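Local coordinates for Nsp15 (Middle East respiratory syndrome-related coronavirus, PDB 5YVD), which is an endoribonuclease, probably cutting RNA at uridylates, and assembles as six protein chains, at residues Ile115-Arg120 with Pro132-Ile137; Glu126-Thr131 with Asn181-Pro186; Asp209-Asp214 with Leu251-Gln256; His231-Asp236 with Leu245-Gly250. All blocks are in the same frame, centred on the assembly; numbering follows the deposited sequence.

Interaction 1 pairs the two strands of the middle-domain beta-alpha-beta unit and interaction 2 sets the end of its helix against a later loop, centres 8 Å apart; interactions 3 and 4, 10 Å apart, share helix 248-255 of the endoribonuclease domain, on the opposite side of the chain's centre. Interactions 1 and 4 are buried and rest on backbone hydrogen bonds, in a regular parallel ladder and at an irregular helix end respectively. Interactions 2 and 3 lie nearer the surface and meet mainly through side chains, in interaction 3 with a lysine against carbonyls. Phe128 joins the first pair, its CE2 3.5 Å from Phe136 CB; Phe210 joins the second, its CZ 3.4 Å from Val233 CG1.

Interaction 1: residues Ile115-Arg120 with Pro132-Ile137; sequences ICFDIR and PNAIFI
Phe117 and Phe136 meet on one face of a parallel strand pair, CB of Phe117 lying 3.6 Å from CD2 of Phe136. Phe117 CE1 lies 3.6 Å from Ala134 CB; Ile115 CG2 covers one face of the ring toward the rim, and Ile135 O lies in plane at its edge. A chi1 of -166° sets Phe136 CG anti to the backbone N, 4.1 Å from Phe117 O, and the ring crosses the Ile119 side chain obliquely, CZ 3.7 Å from Ile119 CB. On the other face, Cys116 SG packs 4.0 Å from Ile137 CD1. The strand axes run at 22° to each other, and Phe117 bonds the neighbouring strand from N to Ile135 O (2.8 Å) and at O from Ile137 N (2.9 Å). At the strand's last residue, Asp118 OD1 accepts from Arg120 N in an Asx turn, while Arg120 NE and NH2 hold the carboxylate side-on. Helix 124-129, the beta-alpha-beta crossover, packs on the phenylalanine face through Leu125 and Phe128; strands 79-80 and 174-178 flank the pair.

Interaction 2: residues Glu126-Thr131 with Asn181-Pro186; sequences EKFMST and NEFIDP
Phe128 and Met129 pack against Phe183 where the crossover helix of the beta-alpha-beta unit, 124-129, ends beside the chain that follows strand 174-178. Glu126 fastens this helix end from within: its carbonyl O accepts from Ser130 N at 3.1 Å and from Ser130 OG at 3.2 Å, the two donors reaching it from opposite faces of the carbonyl plane. In Phe128, CG stands anti to the backbone N and beside the carbonyl carbon (chi1 165°), and from there the ring presents an edge to the loop. Its CE2 lies 4.0 Å from CE1 of Phe183, and the two side chains cross obliquely; Tyr145 stacks on Phe183, while Lys178 makes a cation-pi contact with Phe128. Next comes Met129, whose sulfur lies near the plane of the Phe183 ring at its edge, SD to CZ 4.3 Å. Ser130 leaves the helical backbone angles, and its CB points away from the loop. At Thr131 two acceptors come close, and Lys178 NZ is a donor to both, bonding the carbonyls of Phe128 and Thr131 and, weakly, Asn181 OD1. Thr131 O and Asn181 OD1 stand 3.4 Å apart without bonding each other.

Interaction 3: residues Asp209-Asp214 with Leu251-Gln256; sequences DFLSFD and LYKRQQ. Unlike the reference sequence in segment 251-256: Arg254 (reference Lys).
Lys253 crosses from helix 248-255 to Phe210 and Leu211, and loses more surface to this contact than any other residue. Its chain is extended through CE (chi3 175°) and then bends at chi4, -65°, which places NZ. The extended part carries the packing: CD lies 3.8 Å from Phe210 CE2, the two side chains crossing obliquely, and CE lies 3.4 Å from Phe210 O and 3.8 Å from Leu211 O. The carbonyls lie against CE, next to the ammonium; NZ is 4.7 Å from Phe210 O, so any electrostatic benefit is probably long-range. Leu211, next in buried area, runs past Lys253 in the opposite direction, its CD2 3.9 Å from Lys253 CB. The same methyl reaches the edge of the Tyr252 ring, 4.0 Å from CD1, the side chains crossing at about a right angle; Phe200 stacks on this tyrosine. Buried Phe210 also meets Phe218 edge-to-face. The geometry is that of helix-helix packing in the endoribonuclease domain, with a lysine beside the carbonyl end of a neighbouring helix.

Interaction 4: residues His231-Asp236 with Leu245-Gly250; sequences HVVYGD and LHLLIG
Val232 O accepts from His246 N at 3.1 Å, nearly in line with its carbonyl bond, and Leu245 N stands 3.0 Å from the same oxygen. This joins the C-terminal end of helix 229-234, which carries a wider pi-type turn, to the loop leading into helix 248-255 of the EndoU-clan domain. One residue earlier, His231 O accepts from Leu245 N, at 3.2 Å and in the carbonyl plane. In Leu245, chi1 -161° sets CG anti to the backbone N, and CD1 rests against carbonyls at the helix end, 3.3 Å from Val233 O and 3.5 Å from Tyr234 O, near Gly235 CA, where positive phi marks the exit. Val233 and Leu247 lie side by side, pointing the same way, CG1 to CD2 4.2 Å; Phe299 packs on both. His246 is engaged elsewhere: ND1 bonds Ser290 O, and NE2 bonds a glycerol, probably from the crystallisation liquor, consistent with a pocket there. Helix 248-255 comes close enough for Gly250 CA to make a CA-H...O contact with Val233 O at 3.5 Å.

Interaction 1: residues Ile115-Arg120 with Pro132-Ile137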
loop_
_atom_site.group_PDB
_atom_site.type_symbol
_atom_site.label_atom_id
_atom_site.label_comp_id
_atom_site.label_asym_id
_atom_site.label_seq_id
_atom_site.Cartn_x
_atom_site.Cartn_y
_atom_site.Cartn_z
ATOM N N ILE A 115 -27.335 15.850 15.649
ATOM C CA ILE A 115 -26.139 15.979 16.468
ATOM C C ILE A 115 -26.419 15.503 17.896
ATOM O O ILE A 115 -27.396 15.939 18.549
ATOM C CB ILE A 115 -25.659 17.456 16.529
ATOM C CG1 ILE A 115 -25.577 18.031 15.099
ATOM C CG2 ILE A 115 -24.356 17.576 17.321
ATOM C CD1 ILE A 115 -24.835 19.339 14.998
ATOM N N CYS A 116 -25.528 14.640 18.381
ATOM C CA CYS A 116 -25.649 14.047 19.685
ATOM C C CYS A 116 -24.789 14.806 20.666
ATOM O O CYS A 116 -23.581 14.901 20.477
ATOM C CB CYS A 116 -25.190 12.599 19.620
ATOM S SG CYS A 116 -25.130 11.812 21.231
ATOM N N PHE A 117 -25.404 15.336 21.720
ATOM C CA PHE A 117 -24.699 16.168 22.707
ATOM C C PHE A 117 -24.666 15.440 24.038
ATOM O O PHE A 117 -25.545 14.610 24.305
ATOM C CB PHE A 117 -25.458 17.471 22.944
ATOM C CG PHE A 117 -25.615 18.343 21.741
ATOM C CD1 PHE A 117 -26.605 18.095 20.805
ATOM C CD2 PHE A 117 -24.823 19.455 21.576
ATOM C CE1 PHE A 117 -26.775 18.935 19.719
ATOM C CE2 PHE A 117 -24.974 20.278 20.486
ATOM C CZ PHE A 117 -25.961 20.026 19.566
ATOM N N ASP A 118 -23.713 15.797 24.905
ATOM C CA ASP A 118 -23.560 15.111 26.204
ATOM C C ASP A 118 -23.467 16.091 27.375
ATOM O O ASP A 118 -22.767 17.088 27.298
ATOM C CB ASP A 118 -22.321 14.182 26.165
ATOM C CG ASP A 118 -22.201 13.266 27.405
ATOM O OD1 ASP A 118 -21.950 13.784 28.530
ATOM O OD2 ASP A 118 -22.313 12.021 27.245
ATOM N N ILE A 119 -24.154 15.774 28.472
ATOM C CA ILE A 119 -24.125 16.612 29.664
ATOM C C ILE A 119 -22.710 16.791 30.231
ATOM O O ILE A 119 -22.420 17.794 30.852
ATOM C CB ILE A 119 -25.053 16.042 30.754
ATOM C CG1 ILE A 119 -25.256 17.029 31.920
ATOM C CG2 ILE A 119 -24.496 14.748 31.316
ATOM C CD1 ILE A 119 -26.614 17.655 31.963
ATOM N N ARG A 120 -21.831 15.813 30.051
ATOM C CA ARG A 120 -20.489 15.906 30.644
ATOM C C ARG A 120 -19.576 16.929 29.954
ATOM O O ARG A 120 -18.519 17.259 30.483
ATOM C CB ARG A 120 -19.820 14.536 30.704
ATOM C CG ARG A 120 -20.396 13.670 31.811
ATOM C CD ARG A 120 -20.166 12.181 31.595
ATOM N NE ARG A 120 -20.920 11.678 30.444
ATOM C CZ ARG A 120 -20.931 10.415 30.044
ATOM N NH1 ARG A 120 -20.229 9.467 30.686
ATOM N NH2 ARG A 120 -21.650 10.104 28.991
ATOM N N PRO A 132 -32.374 22.564 16.587
ATOM C CA PRO A 132 -33.657 21.918 16.256
ATOM C C PRO A 132 -33.667 20.372 16.197
ATOM O O PRO A 132 -34.586 19.750 16.743
ATOM C CB PRO A 132 -34.000 22.500 14.865
ATOM C CG PRO A 132 -32.714 23.032 14.331
ATOM C CD PRO A 132 -31.940 23.492 15.529
ATOM N N ASN A 133 -32.701 19.769 15.506
ATOM C CA ASN A 133 -32.696 18.328 15.277
ATOM C C ASN A 133 -31.502 17.740 15.991
ATOM O O ASN A 133 -30.365 17.917 15.540
ATOM C CB ASN A 133 -32.614 18.025 13.780
ATOM C CG ASN A 133 -33.873 18.440 13.012
ATOM O OD1 ASN A 133 -34.963 18.411 13.528
ATOM N ND2 ASN A 133 -33.710 18.780 11.753
ATOM N N ALA A 134 -31.740 17.062 17.113
ATOM C CA ALA A 134 -30.631 16.600 17.963
ATOM C C ALA A 134 -31.011 15.543 18.984
ATOM O O ALA A 134 -32.185 15.301 19.244
ATOM C CB ALA A 134 -30.012 17.780 18.694
ATOM N N ILE A 135 -29.973 14.952 19.577
ATOM C CA ILE A 135 -30.079 13.929 20.616
ATOM C C ILE A 135 -29.263 14.388 21.835
ATOM O O ILE A 135 -28.161 14.936 21.693
ATOM C CB ILE A 135 -29.542 12.584 20.063
ATOM C CG1 ILE A 135 -30.517 12.025 19.032
ATOM C CG2 ILE A 135 -29.292 11.558 21.168
ATOM C CD1 ILE A 135 -29.929 10.935 18.172
ATOM N N PHE A 136 -29.799 14.187 23.034
ATOM C CA PHE A 136 -29.063 14.549 24.242
ATOM C C PHE A 136 -28.901 13.353 25.149
ATOM O O PHE A 136 -29.860 12.608 25.368
ATOM C CB PHE A 136 -29.739 15.671 25.011
ATOM C CG PHE A 136 -28.852 16.277 26.059
ATOM C CD1 PHE A 136 -29.067 16.048 27.406
ATOM C CD2 PHE A 136 -27.759 17.025 25.683
ATOM C CE1 PHE A 136 -28.211 16.575 28.360
ATOM C CE2 PHE A 136 -26.910 17.566 26.622
ATOM C CZ PHE A 136 -27.129 17.338 27.966
ATOM N N ILE A 137 -27.688 13.177 25.666
ATOM C CA ILE A 137 -27.413 12.107 26.608
ATOM C C ILE A 137 -26.982 12.705 27.935
ATOM O O ILE A 137 -26.177 13.650 27.959
ATOM C CB ILE A 137 -26.389 11.068 26.065
ATOM C CG1 ILE A 137 -24.987 11.649 25.912
ATOM C CG2 ILE A 137 -26.848 10.516 24.722
ATOM C CD1 ILE A 137 -24.081 10.868 24.965
#

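Interaction 2: residues Glu126-Thr131 with Asn181-Pro186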
loop_
_atom_site.group_PDB
_atom_site.type_symbol
_atom_site.label_atom_id
_atom_site.label_comp_id
_atom_site.label_asym_id
_atom_site.label_seq_id
_atom_site.Cartn_x
_atom_site.Cartn_y
_atom_site.Cartn_z
ATOM N N GLU A 126 -27.181 23.461 26.908
ATOM C CA GLU A 126 -27.711 24.714 26.337
ATOM C C GLU A 126 -27.597 24.738 24.820
ATOM O O GLU A 126 -28.500 25.201 24.127
ATOM C CB GLU A 126 -27.011 25.936 26.922
ATOM C CG GLU A 126 -27.233 26.105 28.428
ATOM C CD GLU A 126 -26.222 25.374 29.317
ATOM O OE1 GLU A 126 -25.353 24.634 28.802
ATOM O OE2 GLU A 126 -26.307 25.536 30.546
ATOM N N LYS A 127 -26.502 24.201 24.297
ATOM C CA LYS A 127 -26.349 24.089 22.845
ATOM C C LYS A 127 -27.432 23.148 22.264
ATOM O O LYS A 127 -28.136 23.480 21.284
ATOM C CB LYS A 127 -24.925 23.626 22.485
ATOM C CG LYS A 127 -24.210 24.557 21.515
ATOM C CD LYS A 127 -24.883 24.546 20.142
ATOM C CE LYS A 127 -24.445 25.712 19.249
ATOM N NZ LYS A 127 -25.128 25.710 17.918
ATOM N N PHE A 128 -27.587 21.987 22.894
ATOM C CA PHE A 128 -28.648 21.079 22.511
ATOM C C PHE A 128 -29.995 21.777 22.564
ATOM O O PHE A 128 -30.860 21.487 21.726
ATOM C CB PHE A 128 -28.653 19.815 23.393
ATOM C CG PHE A 128 -29.914 18.994 23.295
ATOM C CD1 PHE A 128 -30.175 18.228 22.176
ATOM C CD2 PHE A 128 -30.829 18.984 24.326
ATOM C CE1 PHE A 128 -31.323 17.472 22.081
ATOM C CE2 PHE A 128 -31.978 18.231 24.234
ATOM C CZ PHE A 128 -32.227 17.470 23.109
ATOM N N MET A 129 -30.181 22.679 23.536
ATOM C CA MET A 129 -31.480 23.385 23.700
ATOM C C MET A 129 -31.744 24.382 22.594
ATOM O O MET A 129 -32.898 24.676 22.325
ATOM C CB MET A 129 -31.604 24.136 25.037
ATOM C CG MET A 129 -31.710 23.275 26.274
ATOM S SD MET A 129 -33.146 22.215 26.247
ATOM C CE MET A 129 -34.476 23.418 26.278
ATOM N N SER A 130 -30.691 24.916 21.977
ATOM C CA SER A 130 -30.850 25.830 20.844
ATOM C C SER A 130 -30.536 25.187 19.487
ATOM O O SER A 130 -30.082 25.862 18.575
ATOM C CB SER A 130 -29.991 27.071 21.060
ATOM O OG SER A 130 -28.651 26.738 21.353
ATOM N N THR A 131 -30.802 23.890 19.355
ATOM C CA THR A 131 -30.537 23.153 18.120
ATOM C C THR A 131 -31.807 22.374 17.784
ATOM O O THR A 131 -32.277 21.613 18.606
ATOM C CB THR A 131 -29.379 22.148 18.320
ATOM O OG1 THR A 131 -28.276 22.798 18.957
ATOM C CG2 THR A 131 -28.938 21.514 17.001
ATOM N N ASN A 181 -37.000 21.352 16.706
ATOM C CA ASN A 181 -36.963 22.009 18.017
ATOM C C ASN A 181 -38.105 21.544 18.946
ATOM O O ASN A 181 -38.554 22.272 19.835
ATOM C CB ASN A 181 -36.958 23.540 17.856
ATOM C CG ASN A 181 -35.949 24.220 18.780
ATOM O OD1 ASN A 181 -34.766 23.910 18.730
ATOM N ND2 ASN A 181 -36.408 25.154 19.612
ATOM N N GLU A 182 -38.563 20.319 18.722
ATOM C CA GLU A 182 -39.651 19.726 19.491
ATOM C C GLU A 182 -39.205 18.338 20.003
ATOM O O GLU A 182 -38.765 17.465 19.225
ATOM C CB GLU A 182 -40.915 19.612 18.611
ATOM C CG GLU A 182 -41.553 20.943 18.189
ATOM C CD GLU A 182 -42.914 21.195 18.832
ATOM O OE1 GLU A 182 -43.058 20.891 20.035
ATOM O OE2 GLU A 182 -43.844 21.693 18.143
ATOM N N PHE A 183 -39.303 18.137 21.312
ATOM C CA PHE A 183 -38.983 16.840 21.903
ATOM C C PHE A 183 -39.884 15.722 21.404
ATOM O O PHE A 183 -41.064 15.925 21.251
ATOM C CB PHE A 183 -39.114 16.907 23.396
ATOM C CG PHE A 183 -38.028 17.678 24.059
ATOM C CD1 PHE A 183 -36.882 17.029 24.517
ATOM C CD2 PHE A 183 -38.154 19.025 24.258
ATOM C CE1 PHE A 183 -35.874 17.715 25.164
ATOM C CE2 PHE A 183 -37.157 19.729 24.895
ATOM C CZ PHE A 183 -36.007 19.072 25.347
ATOM N N ILE A 184 -39.316 14.549 21.156
ATOM C CA ILE A 184 -40.102 13.347 20.881
ATOM C C ILE A 184 -40.524 12.646 22.184
ATOM O O ILE A 184 -39.731 12.533 23.138
ATOM C CB ILE A 184 -39.295 12.391 19.990
ATOM C CG1 ILE A 184 -39.372 12.886 18.548
ATOM C CG2 ILE A 184 -39.777 10.946 20.097
ATOM C CD1 ILE A 184 -38.194 12.455 17.705
ATOM N N ASP A 185 -41.778 12.182 22.207
ATOM C CA ASP A 185 -42.322 11.412 23.335
ATOM C C ASP A 185 -42.018 9.909 23.224
ATOM O O ASP A 185 -42.474 9.255 22.285
ATOM C CB ASP A 185 -43.828 11.633 23.469
ATOM C CG ASP A 185 -44.159 12.898 24.265
ATOM O OD1 ASP A 185 -44.693 12.774 25.395
ATOM O OD2 ASP A 185 -43.852 14.014 23.776
ATOM N N PRO A 186 -41.265 9.358 24.199
ATOM C CA PRO A 186 -40.810 7.956 24.178
ATOM C C PRO A 186 -41.932 6.942 24.051
ATOM O O PRO A 186 -42.957 7.095 24.678
ATOM C CB PRO A 186 -40.190 7.778 25.576
ATOM C CG PRO A 186 -40.913 8.771 26.448
ATOM C CD PRO A 186 -41.024 9.967 25.530
#

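Interaction 3: residues Asp209-Asp214 with Leu251-Gln256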
loop_
_atom_site.group_PDB
_atom_site.type_symbol
_atom_site.label_atom_id
_atom_site.label_comp_id
_atom_site.label_asym_id
_atom_site.label_seq_id
_atom_site.Cartn_x
_atom_site.Cartn_y
_atom_site.Cartn_z
ATOM N N ASP A 209 -32.129 -21.366 34.659
ATOM C CA ASP A 209 -32.643 -22.695 34.457
ATOM C C ASP A 209 -32.364 -23.075 32.997
ATOM O O ASP A 209 -31.924 -24.190 32.698
ATOM C CB ASP A 209 -34.147 -22.761 34.780
ATOM C CG ASP A 209 -34.446 -22.709 36.288
ATOM O OD1 ASP A 209 -33.518 -22.803 37.129
ATOM O OD2 ASP A 209 -35.638 -22.598 36.627
ATOM N N PHE A 210 -32.571 -22.119 32.096
ATOM C CA PHE A 210 -32.417 -22.392 30.702
ATOM C C PHE A 210 -31.035 -22.951 30.412
ATOM O O PHE A 210 -30.889 -23.930 29.661
ATOM C CB PHE A 210 -32.673 -21.157 29.844
ATOM C CG PHE A 210 -32.570 -21.439 28.368
ATOM C CD1 PHE A 210 -33.626 -21.996 27.678
ATOM C CD2 PHE A 210 -31.400 -21.186 27.675
ATOM C CE1 PHE A 210 -33.531 -22.267 26.309
ATOM C CE2 PHE A 210 -31.295 -21.447 26.326
ATOM C CZ PHE A 210 -32.367 -21.989 25.635
ATOM N N LEU A 211 -30.022 -22.346 31.008
ATOM C CA LEU A 211 -28.651 -22.723 30.696
ATOM C C LEU A 211 -28.251 -24.059 31.262
ATOM O O LEU A 211 -27.322 -24.659 30.732
ATOM C CB LEU A 211 -27.662 -21.671 31.182
ATOM C CG LEU A 211 -27.873 -20.334 30.502
ATOM C CD1 LEU A 211 -26.956 -19.306 31.145
ATOM C CD2 LEU A 211 -27.622 -20.497 29.015
ATOM N N SER A 212 -28.942 -24.508 32.319
ATOM C CA SER A 212 -28.614 -25.770 33.004
ATOM C C SER A 212 -29.599 -26.901 32.780
ATOM O O SER A 212 -29.203 -28.032 32.843
ATOM C CB SER A 212 -28.483 -25.554 34.512
ATOM O OG SER A 212 -29.754 -25.284 35.099
ATOM N N PHE A 213 -30.872 -26.623 32.534
ATOM C CA PHE A 213 -31.904 -27.700 32.455
ATOM C C PHE A 213 -31.909 -28.509 31.159
ATOM O O PHE A 213 -31.705 -27.979 30.076
ATOM C CB PHE A 213 -33.318 -27.112 32.598
ATOM C CG PHE A 213 -33.673 -26.706 33.998
ATOM C CD1 PHE A 213 -34.990 -26.760 34.428
ATOM C CD2 PHE A 213 -32.697 -26.278 34.903
ATOM C CE1 PHE A 213 -35.323 -26.387 35.726
ATOM C CE2 PHE A 213 -33.034 -25.898 36.195
ATOM C CZ PHE A 213 -34.344 -25.952 36.604
ATOM N N ASP A 214 -32.194 -29.795 31.265
ATOM C CA ASP A 214 -32.674 -30.547 30.109
ATOM C C ASP A 214 -33.857 -29.796 29.468
ATOM O O ASP A 214 -34.690 -29.247 30.185
ATOM C CB ASP A 214 -33.160 -31.923 30.530
ATOM C CG ASP A 214 -33.513 -32.775 29.342
ATOM O OD1 ASP A 214 -34.712 -33.033 29.102
ATOM O OD2 ASP A 214 -32.586 -33.137 28.605
ATOM N N LEU A 251 -28.271 -19.705 21.421
ATOM C CA LEU A 251 -27.035 -19.818 20.662
ATOM C C LEU A 251 -25.831 -19.971 21.576
ATOM O O LEU A 251 -24.952 -20.795 21.307
ATOM C CB LEU A 251 -26.838 -18.601 19.729
ATOM C CG LEU A 251 -25.481 -18.459 19.040
ATOM C CD1 LEU A 251 -25.198 -19.687 18.218
ATOM C CD2 LEU A 251 -25.401 -17.241 18.152
ATOM N N TYR A 252 -25.758 -19.161 22.623
ATOM C CA TYR A 252 -24.669 -19.287 23.594
ATOM C C TYR A 252 -24.653 -20.684 24.210
ATOM O O TYR A 252 -23.605 -21.368 24.221
ATOM C CB TYR A 252 -24.824 -18.255 24.700
ATOM C CG TYR A 252 -23.945 -18.466 25.899
ATOM C CD1 TYR A 252 -24.476 -18.897 27.096
ATOM C CD2 TYR A 252 -22.587 -18.206 25.846
ATOM C CE1 TYR A 252 -23.675 -19.081 28.200
ATOM C CE2 TYR A 252 -21.777 -18.377 26.950
ATOM C CZ TYR A 252 -22.330 -18.820 28.119
ATOM O OH TYR A 252 -21.548 -19.004 29.229
ATOM N N LYS A 253 -25.810 -21.113 24.711
ATOM C CA LYS A 253 -25.883 -22.389 25.411
ATOM C C LYS A 253 -25.356 -23.453 24.502
ATOM O O LYS A 253 -24.602 -24.335 24.902
ATOM C CB LYS A 253 -27.324 -22.730 25.791
ATOM C CG LYS A 253 -27.469 -24.099 26.401
ATOM C CD LYS A 253 -28.854 -24.312 26.962
ATOM C CE LYS A 253 -29.024 -25.739 27.467
ATOM N NZ LYS A 253 -28.947 -26.716 26.352
ATOM N N ARG A 254 -25.763 -23.339 23.255
ATOM C CA ARG A 254 -25.440 -24.322 22.274
ATOM C C ARG A 254 -23.953 -24.381 22.012
ATOM O O ARG A 254 -23.353 -25.439 22.103
ATOM C CB ARG A 254 -26.170 -24.004 20.984
ATOM C CG ARG A 254 -25.746 -24.877 19.823
ATOM C CD ARG A 254 -26.167 -26.307 20.067
ATOM N NE ARG A 254 -25.411 -27.235 19.252
ATOM C CZ ARG A 254 -25.557 -28.553 19.287
ATOM N NH1 ARG A 254 -26.458 -29.127 20.085
ATOM N NH2 ARG A 254 -24.794 -29.299 18.509
ATOM N N GLN A 255 -23.366 -23.236 21.688
ATOM C CA GLN A 255 -22.001 -23.212 21.168
ATOM C C GLN A 255 -20.940 -23.513 22.235
ATOM O O GLN A 255 -19.843 -23.980 21.910
ATOM C CB GLN A 255 -21.719 -21.887 20.473
ATOM C CG GLN A 255 -21.375 -20.760 21.399
ATOM C CD GLN A 255 -19.921 -20.746 21.752
ATOM O OE1 GLN A 255 -19.099 -21.138 20.953
ATOM N NE2 GLN A 255 -19.594 -20.284 22.953
ATOM N N GLN A 256 -21.284 -23.235 23.491
ATOM C CA GLN A 256 -20.474 -23.611 24.637
ATOM C C GLN A 256 -20.334 -25.122 24.796
ATOM O O GLN A 256 -19.507 -25.575 25.591
ATOM C CB GLN A 256 -21.089 -23.057 25.913
ATOM C CG GLN A 256 -20.793 -21.598 26.157
ATOM C CD GLN A 256 -19.688 -21.392 27.167
ATOM O OE1 GLN A 256 -19.774 -21.852 28.315
ATOM N NE2 GLN A 256 -18.656 -20.675 26.761
#

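Interaction 4: residues His231-Asp236 with Leu245-Gly250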
loop_
_atom_site.group_PDB
_atom_site.type_symbol
_atom_site.label_atom_id
_atom_site.label_comp_id
_atom_site.label_asym_id
_atom_site.label_seq_id
_atom_site.Cartn_x
_atom_site.Cartn_y
_atom_site.Cartn_z
ATOM N N HIS A 231 -37.470 -25.768 18.425
ATOM C CA HIS A 231 -37.073 -25.144 17.152
ATOM C C HIS A 231 -36.496 -23.735 17.355
ATOM O O HIS A 231 -35.372 -23.445 16.935
ATOM C CB HIS A 231 -38.280 -25.068 16.198
ATOM C CG HIS A 231 -37.932 -24.652 14.803
ATOM N ND1 HIS A 231 -37.541 -25.548 13.831
ATOM C CD2 HIS A 231 -37.927 -23.439 14.213
ATOM C CE1 HIS A 231 -37.307 -24.906 12.701
ATOM N NE2 HIS A 231 -37.538 -23.624 12.906
ATOM N N VAL A 232 -37.249 -22.885 18.037
ATOM C CA VAL A 232 -36.962 -21.464 18.039
ATOM C C VAL A 232 -35.739 -21.132 18.902
ATOM O O VAL A 232 -34.818 -20.445 18.465
ATOM C CB VAL A 232 -38.205 -20.651 18.494
ATOM C CG1 VAL A 232 -37.877 -19.178 18.568
ATOM C CG2 VAL A 232 -39.371 -20.846 17.541
ATOM N N VAL A 233 -35.721 -21.623 20.127
ATOM C CA VAL A 233 -34.683 -21.230 21.072
ATOM C C VAL A 233 -33.532 -22.244 21.144
ATOM O O VAL A 233 -32.369 -21.899 20.910
ATOM C CB VAL A 233 -35.281 -21.010 22.458
ATOM C CG1 VAL A 233 -34.274 -20.317 23.364
ATOM C CG2 VAL A 233 -36.549 -20.164 22.335
ATOM N N TYR A 234 -33.847 -23.495 21.436
ATOM C CA TYR A 234 -32.806 -24.522 21.545
ATOM C C TYR A 234 -32.084 -24.728 20.244
ATOM O O TYR A 234 -30.875 -24.952 20.238
ATOM C CB TYR A 234 -33.395 -25.819 22.012
ATOM C CG TYR A 234 -33.774 -25.751 23.448
ATOM C CD1 TYR A 234 -32.805 -25.914 24.437
ATOM C CD2 TYR A 234 -35.083 -25.500 23.834
ATOM C CE1 TYR A 234 -33.128 -25.854 25.778
ATOM C CE2 TYR A 234 -35.416 -25.439 25.166
ATOM C CZ TYR A 234 -34.433 -25.615 26.131
ATOM O OH TYR A 234 -34.749 -25.552 27.462
ATOM N N GLY A 235 -32.835 -24.629 19.147
ATOM C CA GLY A 235 -32.307 -24.850 17.803
ATOM C C GLY A 235 -32.473 -26.301 17.428
ATOM O O GLY A 235 -32.400 -27.170 18.277
ATOM N N ASP A 236 -32.720 -26.544 16.145
ATOM C CA ASP A 236 -32.791 -27.878 15.554
ATOM C C ASP A 236 -31.606 -28.063 14.583
ATOM O O ASP A 236 -31.469 -27.323 13.590
ATOM C CB ASP A 236 -34.106 -27.998 14.820
ATOM C CG ASP A 236 -34.302 -29.324 14.176
ATOM O OD1 ASP A 236 -33.418 -30.211 14.229
ATOM O OD2 ASP A 236 -35.388 -29.460 13.590
ATOM N N LEU A 245 -33.140 -21.233 16.165
ATOM C CA LEU A 245 -32.030 -20.653 16.908
ATOM C C LEU A 245 -31.949 -19.127 16.704
ATOM O O LEU A 245 -30.970 -18.617 16.190
ATOM C CB LEU A 245 -30.716 -21.355 16.555
ATOM C CG LEU A 245 -29.571 -21.182 17.563
ATOM C CD1 LEU A 245 -29.756 -21.997 18.851
ATOM C CD2 LEU A 245 -28.231 -21.534 16.921
ATOM N N HIS A 246 -32.980 -18.406 17.131
ATOM C CA HIS A 246 -33.053 -16.969 16.891
ATOM C C HIS A 246 -32.823 -16.121 18.157
ATOM O O HIS A 246 -32.882 -14.884 18.109
ATOM C CB HIS A 246 -34.380 -16.636 16.202
ATOM C CG HIS A 246 -34.530 -17.291 14.856
ATOM N ND1 HIS A 246 -33.770 -16.931 13.761
ATOM C CD2 HIS A 246 -35.321 -18.309 14.442
ATOM C CE1 HIS A 246 -34.090 -17.695 12.733
ATOM N NE2 HIS A 246 -35.032 -18.537 13.117
ATOM N N LEU A 247 -32.512 -16.772 19.276
ATOM C CA LEU A 247 -32.351 -16.046 20.528
ATOM C C LEU A 247 -30.967 -16.323 21.063
ATOM O O LEU A 247 -30.527 -17.458 21.042
ATOM C CB LEU A 247 -33.431 -16.450 21.528
ATOM C CG LEU A 247 -33.533 -15.517 22.738
ATOM C CD1 LEU A 247 -34.217 -14.220 22.340
ATOM C CD2 LEU A 247 -34.263 -16.166 23.914
ATOM N N LEU A 248 -30.279 -15.289 21.541
ATOM C CA LEU A 248 -28.848 -15.406 21.787
ATOM C C LEU A 248 -28.536 -16.393 22.899
ATOM O O LEU A 248 -27.566 -17.157 22.807
ATOM C CB LEU A 248 -28.186 -14.069 22.091
ATOM C CG LEU A 248 -26.666 -14.211 22.370
ATOM C CD1 LEU A 248 -25.893 -14.595 21.108
ATOM C CD2 LEU A 248 -26.046 -12.957 22.984
ATOM N N ILE A 249 -29.337 -16.390 23.953
ATOM C CA ILE A 249 -29.083 -17.308 25.059
ATOM C C ILE A 249 -29.073 -18.775 24.558
ATOM O O ILE A 249 -28.274 -19.596 25.022
ATOM C CB ILE A 249 -30.076 -17.081 26.217
ATOM C CG1 ILE A 249 -29.705 -17.945 27.440
ATOM C CG2 ILE A 249 -31.505 -17.354 25.763
ATOM C CD1 ILE A 249 -30.488 -17.593 28.693
ATOM N N GLY A 250 -29.941 -19.088 23.601
ATOM C CA GLY A 250 -29.974 -20.416 22.997
ATOM C C GLY A 250 -28.738 -20.714 22.146
ATOM O O GLY A 250 -28.223 -21.834 22.153
#